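Local coordinates for proliferating cell nuclear antigen (PDB 3P91), which forms a ring-shaped sliding clamp for DNA replication and probably raises the processivity of DNA polymerase delta during elongation, at the interface of chains A and B. Sequence-based numbering; all coordinates share one arbitrary frame. Chains: chain A/B, Proliferating cell nuclear antigen.

The interface of chains A and B. Residues chain A 158, 181-184; chain B 117-119.
B:Phe118 meets A:Thr183 where the edge strand 114-121 of one clamp subunit runs antiparallel to strand 181-188 of the next, the inter-subunit sheet by which PCNA subunits close into a ring; the deposited assembly holds three copies, as expected for the trimeric ring of PCNA. The register follows from the pairing of A:Glu182 with B:Gly119, A:Thr183 with B:Phe118 and A:Cys184 with B:Lys117. Backbone bonds in both directions tie A:Glu182 to B:Gly119: B:Gly119 N reaches A:Glu182 O at 2.8 Å, nearly straight (163° at the hydrogen), and A:Glu182 N gives to B:Gly119 O at 3.1 Å. At the other end B:Lys117 N donates to A:Cys184 O at 2.7 Å, whereas the return bond from A:Cys184 N to B:Lys117 O is weak, bent to 129° at the hydrogen. The polar contacts modelled across this patch are main-chain bonds; the outer groups of A:Glu182 and B:Lys117 are not modelled, so their part cannot be judged.

B:Phe118 hides 43 Å², more than any other residue of this patch, and is the centre of its apolar contacts. Its CG stands beside the backbone N and anti to the carbonyl carbon (chi1 -40°), which sends the ring along A:Thr183, the two side chains pointing the same way from the sheet. The A:Thr183 methyl CG2 sits above one face, displaced past the CD1-CE1 edge, 3.8 Å from B:Phe118 CD1. A:Leu158, at the end of helix 145-158, makes a light contact from beyond that same edge, slightly to the other side of the ring plane: its methyl CD1 is 4.1 Å from B:Phe118 CE1.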
ATOM      1  N   LEU A 158     -17.164  12.615  -0.119  1.00 25.63           N
ATOM      2  CA  LEU A 158     -17.763  13.802   0.474  1.00 23.06           C
ATOM      3  C   LEU A 158     -19.246  13.957   0.157  1.00 28.29           C
ATOM      4  O   LEU A 158     -19.930  14.794   0.750  1.00 29.70           O
ATOM      5  CB  LEU A 158     -17.020  15.036  -0.017  1.00 21.32           C
ATOM      6  CG  LEU A 158     -15.525  15.088   0.271  1.00 24.40           C
ATOM      7  CD1 LEU A 158     -14.860  16.162  -0.565  1.00 22.31           C
ATOM      8  CD2 LEU A 158     -15.261  15.311   1.759  1.00 25.52           C
ATOM      9  N   CYS A 181     -21.080  18.089   4.288  1.00 30.33           N
ATOM     10  CA  CYS A 181     -20.373  18.857   3.287  1.00 28.60           C
ATOM     11  C   CYS A 181     -21.249  19.137   2.079  1.00 28.91           C
ATOM     12  O   CYS A 181     -22.021  18.285   1.662  1.00 30.83           O
ATOM     13  CB  CYS A 181     -19.131  18.075   2.865  1.00 27.90           C
ATOM     14  SG  CYS A 181     -17.928  19.007   1.933  1.00 27.95           S
ATOM     15  N   GLU A 182     -21.140  20.343   1.533  1.00 27.15           N
ATOM     16  CA  GLU A 182     -21.679  20.635   0.213  1.00 26.57           C
ATOM     17  C   GLU A 182     -20.491  20.970  -0.673  1.00 26.92           C
ATOM     18  O   GLU A 182     -19.688  21.832  -0.340  1.00 27.07           O
ATOM     19  CB  GLU A 182     -22.678  21.792   0.252  1.00 23.10           C
ATOM     20  N   THR A 183     -20.364  20.266  -1.790  1.00 27.31           N
ATOM     21  CA  THR A 183     -19.186  20.402  -2.632  1.00 25.04           C
ATOM     22  C   THR A 183     -19.535  20.898  -4.022  1.00 26.31           C
ATOM     23  O   THR A 183     -20.586  20.581  -4.560  1.00 25.55           O
ATOM     24  CB  THR A 183     -18.441  19.072  -2.752  1.00 24.89           C
ATOM     25  OG1 THR A 183     -18.172  18.558  -1.442  1.00 24.61           O
ATOM     26  CG2 THR A 183     -17.137  19.256  -3.500  1.00 22.77           C
ATOM     27  N   CYS A 184     -18.630  21.680  -4.596  1.00 27.99           N
ATOM     28  CA  CYS A 184     -18.834  22.249  -5.911  1.00 25.64           C
ATOM     29  C   CYS A 184     -17.499  22.426  -6.618  1.00 28.01           C
ATOM     30  O   CYS A 184     -16.671  23.221  -6.184  1.00 28.57           O
ATOM     31  CB  CYS A 184     -19.522  23.604  -5.782  1.00 27.94           C
ATOM     32  SG  CYS A 184     -19.914  24.381  -7.363  1.00 40.35           S
TER
ATOM     33  N   LYS B 117     -15.314  24.493  -4.195  1.00 25.91           N
ATOM     34  CA  LYS B 117     -15.857  25.167  -3.034  1.00 23.50           C
ATOM     35  C   LYS B 117     -16.565  24.157  -2.161  1.00 25.98           C
ATOM     36  O   LYS B 117     -17.407  23.397  -2.625  1.00 26.68           O
ATOM     37  CB  LYS B 117     -16.817  26.285  -3.444  1.00 26.47           C
ATOM     38  N   PHE B 118     -16.207  24.147  -0.888  1.00 26.92           N
ATOM     39  CA  PHE B 118     -16.850  23.260   0.060  1.00 26.58           C
ATOM     40  C   PHE B 118     -17.512  24.092   1.133  1.00 27.21           C
ATOM     41  O   PHE B 118     -16.969  25.106   1.560  1.00 28.37           O
ATOM     42  CB  PHE B 118     -15.826  22.343   0.711  1.00 23.90           C
ATOM     43  CG  PHE B 118     -14.787  21.826  -0.236  1.00 26.60           C
ATOM     44  CD1 PHE B 118     -14.855  20.534  -0.724  1.00 27.21           C
ATOM     45  CD2 PHE B 118     -13.736  22.633  -0.640  1.00 27.36           C
ATOM     46  CE1 PHE B 118     -13.900  20.056  -1.592  1.00 26.16           C
ATOM     47  CE2 PHE B 118     -12.776  22.161  -1.512  1.00 26.28           C
ATOM     48  CZ  PHE B 118     -12.857  20.874  -1.986  1.00 27.73           C
ATOM     49  N   GLY B 119     -18.696  23.667   1.550  1.00 27.54           N
ATOM     50  CA  GLY B 119     -19.311  24.187   2.750  1.00 24.21           C
ATOM     51  C   GLY B 119     -19.178  23.132   3.828  1.00 26.15           C
ATOM     52  O   GLY B 119     -19.814  22.087   3.757  1.00 26.88           O
TER